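Local coordinates for protein EDTA monooxygenase (EDTA-degrading bacterium BNC1, PDB 5DQP) that probably acts as an FMN-dependent monooxygenase, using molecular oxygen in the bacterial breakdown of EDTA, at residues 296-307 with 346-354. Numbering follows the deposited sequence.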
loop_
_atom_site.group_PDB
_atom_site.type_symbol
_atom_site.label_atom_id
_atom_site.label_comp_id
_atom_site.label_asym_id
_atom_site.label_seq_id
_atom_site.Cartn_x
_atom_site.Cartn_y
_atom_site.Cartn_z
ATOM N N ILE A 296 -22.311 -33.294 -13.908
ATOM C CA ILE A 296 -22.684 -34.350 -12.972
ATOM C C ILE A 296 -22.124 -35.695 -13.429
ATOM O O ILE A 296 -21.653 -36.489 -12.608
ATOM C CB ILE A 296 -24.212 -34.384 -12.779
ATOM C CG1 ILE A 296 -24.681 -33.112 -12.068
ATOM C CG2 ILE A 296 -24.615 -35.586 -11.965
ATOM C CD1 ILE A 296 -26.196 -32.947 -12.014
ATOM N N GLU A 297 -22.123 -35.965 -14.742
ATOM C CA GLU A 297 -21.439 -37.169 -15.210
ATOM C C GLU A 297 -19.934 -37.068 -14.956
ATOM O O GLU A 297 -19.308 -38.033 -14.504
ATOM C CB GLU A 297 -21.750 -37.434 -16.693
ATOM C CG GLU A 297 -21.275 -36.352 -17.678
ATOM C CD GLU A 297 -19.866 -36.596 -18.231
ATOM O OE1 GLU A 297 -19.311 -37.693 -17.988
ATOM O OE2 GLU A 297 -19.319 -35.686 -18.907
ATOM N N ALA A 298 -19.340 -35.901 -15.196
ATOM C CA ALA A 298 -17.931 -35.730 -14.858
ATOM C C ALA A 298 -17.655 -36.105 -13.401
ATOM O O ALA A 298 -16.676 -36.793 -13.099
ATOM C CB ALA A 298 -17.496 -34.294 -15.138
ATOM N N LEU A 299 -18.510 -35.666 -12.478
ATOM C CA LEU A 299 -18.255 -35.939 -11.067
ATOM C C LEU A 299 -18.407 -37.424 -10.740
ATOM O O LEU A 299 -17.619 -37.981 -9.961
ATOM C CB LEU A 299 -19.197 -35.102 -10.205
ATOM C CG LEU A 299 -18.982 -35.137 -8.698
ATOM C CD1 LEU A 299 -17.549 -34.722 -8.332
ATOM C CD2 LEU A 299 -20.005 -34.219 -8.038
ATOM N N SER A 300 -19.419 -38.083 -11.311
ATOM C CA SER A 300 -19.646 -39.486 -10.978
ATOM C C SER A 300 -18.471 -40.346 -11.421
ATOM O O SER A 300 -18.111 -41.316 -10.750
ATOM C CB SER A 300 -20.945 -39.986 -11.617
ATOM O OG SER A 300 -20.859 -39.903 -13.034
ATOM N N LYS A 301 -17.866 -40.014 -12.558
ATOM C CA LYS A 301 -16.665 -40.729 -12.966
ATOM C C LYS A 301 -15.528 -40.472 -11.983
ATOM O O LYS A 301 -14.822 -41.402 -11.570
ATOM C CB LYS A 301 -16.277 -40.329 -14.395
ATOM C CG LYS A 301 -17.431 -40.466 -15.392
ATOM C CD LYS A 301 -16.952 -40.339 -16.834
ATOM C CE LYS A 301 -16.661 -38.908 -17.239
ATOM N NZ LYS A 301 -15.896 -38.869 -18.518
ATOM N N GLN A 302 -15.348 -39.223 -11.571
ATOM C CA GLN A 302 -14.242 -38.932 -10.667
ATOM C C GLN A 302 -14.358 -39.708 -9.366
ATOM O O GLN A 302 -13.338 -40.077 -8.766
ATOM C CB GLN A 302 -14.164 -37.441 -10.391
ATOM C CG GLN A 302 -13.390 -36.684 -11.461
ATOM C CD GLN A 302 -13.373 -35.203 -11.177
ATOM O OE1 GLN A 302 -14.372 -34.654 -10.719
ATOM N NE2 GLN A 302 -12.235 -34.549 -11.419
ATOM N N LEU A 303 -15.584 -39.981 -8.925
ATOM C CA LEU A 303 -15.812 -40.665 -7.668
ATOM C C LEU A 303 -16.158 -42.124 -7.875
ATOM O O LEU A 303 -16.396 -42.829 -6.892
ATOM C CB LEU A 303 -16.936 -39.975 -6.885
ATOM C CG LEU A 303 -16.765 -38.488 -6.542
ATOM C CD1 LEU A 303 -18.096 -37.898 -6.137
ATOM C CD2 LEU A 303 -15.731 -38.266 -5.453
ATOM N N GLY A 304 -16.205 -42.582 -9.127
ATOM C CA GLY A 304 -16.514 -43.974 -9.419
ATOM C C GLY A 304 -17.933 -44.372 -9.076
ATOM O O GLY A 304 -18.168 -45.505 -8.650
ATOM N N ILE A 305 -18.885 -43.460 -9.221
ATOM C CA ILE A 305 -20.295 -43.761 -9.010
ATOM C C ILE A 305 -20.902 -44.232 -10.328
ATOM O O ILE A 305 -20.885 -43.501 -11.328
ATOM C CB ILE A 305 -21.042 -42.532 -8.470
ATOM C CG1 ILE A 305 -20.603 -42.229 -7.025
ATOM C CG2 ILE A 305 -22.554 -42.756 -8.583
ATOM C CD1 ILE A 305 -20.991 -40.850 -6.528
ATOM N N ASP A 306 -21.461 -45.444 -10.330
ATOM C CA ASP A 306 -22.016 -46.051 -11.547
ATOM C C ASP A 306 -23.430 -45.524 -11.797
ATOM O O ASP A 306 -24.399 -46.000 -11.206
ATOM C CB ASP A 306 -22.004 -47.575 -11.423
ATOM C CG ASP A 306 -22.627 -48.269 -12.628
ATOM O OD1 ASP A 306 -22.897 -47.591 -13.643
ATOM O OD2 ASP A 306 -22.844 -49.498 -12.567
ATOM N N LEU A 307 -23.567 -44.566 -12.697
ATOM C CA LEU A 307 -24.888 -43.958 -12.894
ATOM C C LEU A 307 -25.870 -44.846 -13.618
ATOM O O LEU A 307 -26.943 -44.335 -13.984
ATOM C CB LEU A 307 -24.775 -42.639 -13.656
ATOM C CG LEU A 307 -24.125 -41.470 -12.922
ATOM C CD1 LEU A 307 -24.088 -40.284 -13.844
ATOM C CD2 LEU A 307 -24.859 -41.146 -11.621
ATOM N N LEU A 346 -26.190 -36.511 1.129
ATOM C CA LEU A 346 -26.455 -35.851 -0.138
ATOM C C LEU A 346 -26.624 -36.857 -1.267
ATOM O O LEU A 346 -26.108 -37.982 -1.219
ATOM C CB LEU A 346 -25.338 -34.863 -0.491
ATOM C CG LEU A 346 -25.113 -33.695 0.492
ATOM C CD1 LEU A 346 -24.032 -32.766 0.003
ATOM C CD2 LEU A 346 -26.390 -32.883 0.787
ATOM N N SER A 347 -27.391 -36.436 -2.274
ATOM C CA SER A 347 -27.375 -37.051 -3.584
ATOM C C SER A 347 -26.190 -36.511 -4.381
ATOM O O SER A 347 -25.528 -35.543 -3.991
ATOM C CB SER A 347 -28.674 -36.758 -4.329
ATOM O OG SER A 347 -28.743 -35.379 -4.622
ATOM N N LEU A 348 -25.928 -37.141 -5.521
ATOM C CA LEU A 348 -24.844 -36.662 -6.371
ATOM C C LEU A 348 -25.121 -35.257 -6.889
ATOM O O LEU A 348 -24.218 -34.416 -6.939
ATOM C CB LEU A 348 -24.636 -37.637 -7.526
ATOM C CG LEU A 348 -23.497 -37.278 -8.473
ATOM C CD1 LEU A 348 -22.148 -37.140 -7.724
ATOM C CD2 LEU A 348 -23.417 -38.338 -9.568
ATOM N N ARG A 349 -26.363 -34.994 -7.297
ATOM C CA ARG A 349 -26.734 -33.676 -7.802
ATOM C C ARG A 349 -26.514 -32.607 -6.746
ATOM O O ARG A 349 -26.087 -31.492 -7.059
ATOM C CB ARG A 349 -28.205 -33.678 -8.243
ATOM C CG ARG A 349 -28.602 -32.445 -9.046
ATOM C CD ARG A 349 -30.110 -32.172 -9.010
ATOM N NE ARG A 349 -30.904 -33.207 -9.682
ATOM C CZ ARG A 349 -30.898 -33.424 -10.994
ATOM N NH1 ARG A 349 -30.126 -32.690 -11.789
ATOM N NH2 ARG A 349 -31.653 -34.386 -11.516
ATOM N N GLN A 350 -26.836 -32.921 -5.490
ATOM C CA GLN A 350 -26.613 -31.961 -4.422
ATOM C C GLN A 350 -25.125 -31.775 -4.181
ATOM O O GLN A 350 -24.655 -30.652 -4.006
ATOM C CB GLN A 350 -27.319 -32.417 -3.137
ATOM C CG GLN A 350 -28.839 -32.381 -3.214
ATOM C CD GLN A 350 -29.486 -33.021 -2.011
ATOM O OE1 GLN A 350 -28.989 -34.015 -1.479
ATOM N NE2 GLN A 350 -30.605 -32.462 -1.577
ATOM N N LEU A 351 -24.376 -32.871 -4.157
ATOM C CA LEU A 351 -22.946 -32.785 -3.909
ATOM C C LEU A 351 -22.239 -31.926 -4.963
ATOM O O LEU A 351 -21.346 -31.149 -4.626
ATOM C CB LEU A 351 -22.358 -34.198 -3.854
ATOM C CG LEU A 351 -20.846 -34.312 -3.662
ATOM C CD1 LEU A 351 -20.431 -33.785 -2.281
ATOM C CD2 LEU A 351 -20.423 -35.773 -3.855
ATOM N N ALA A 352 -22.633 -32.043 -6.236
ATOM C CA ALA A 352 -22.006 -31.260 -7.305
ATOM C C ALA A 352 -22.042 -29.765 -7.024
ATOM O O ALA A 352 -21.108 -29.031 -7.373
ATOM C CB ALA A 352 -22.701 -31.528 -8.640
ATOM N N LEU A 353 -23.146 -29.289 -6.454
ATOM C CA LEU A 353 -23.315 -27.878 -6.127
ATOM C C LEU A 353 -22.607 -27.534 -4.815
ATOM O O LEU A 353 -21.843 -26.567 -4.746
ATOM C CB LEU A 353 -24.817 -27.555 -6.052
ATOM C CG LEU A 353 -25.202 -26.086 -5.875
ATOM C CD1 LEU A 353 -24.731 -25.305 -7.088
ATOM C CD2 LEU A 353 -26.708 -25.921 -5.662
ATOM N N ARG A 354 -22.822 -28.355 -3.782
ATOM C CA ARG A 354 -22.303 -28.094 -2.438
ATOM C C ARG A 354 -20.787 -27.947 -2.420
ATOM O O ARG A 354 -20.245 -27.226 -1.572
ATOM C CB ARG A 354 -22.754 -29.229 -1.511
ATOM C CG ARG A 354 -21.912 -29.457 -0.275
ATOM C CD ARG A 354 -22.045 -28.318 0.748
ATOM N NE ARG A 354 -21.416 -28.692 2.017
ATOM C CZ ARG A 354 -20.131 -28.476 2.296
ATOM N NH1 ARG A 354 -19.355 -27.870 1.393
ATOM N NH2 ARG A 354 -19.624 -28.845 3.467
#
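Ser300, whose CB lies 3.6 Å from Leu348 CD2, turns its hydroxyl back onto its own helix: OG donates to Glu297 O at 2.8 Å, which also accepts from Lys301 N. That bond stays within one helix; across the contact, carbon meets carbon almost throughout. Leu348 supplies most of the opposing surface: holding CG anti to the backbone N (chi1 -178°) carries its fork into helix 296-303 and the turn beyond. CD1 packs against Leu299 CD2 at 3.6 Å and against Ile305 CD1, while CD2 meets Ile296 CG2 and Leu307 CD2, both at 3.8 Å. Replacing Leu348 by an alanine is likely to open a gap between these four side chains and leave Leu307 without this mate. Leu299 CD2 rests 3.6 Å from Ala352 CA, and Leu303 CD1 and Leu351 CD2 meet tip to tip at 3.9 Å. Arg349 lays CG against Ile296 CD1 at 3.9 Å while its NE salt-bridges Asp313. The helices cross at 96°, with Ser347 and Gln350 forming a capping box at the start of 348-354. Helix 331-344 completes the cluster, Met337 touching Leu299 and Leu303 and Ala341 touching Leu351; all three helices belong to the chain between barrel strands 262-271 and 358-360.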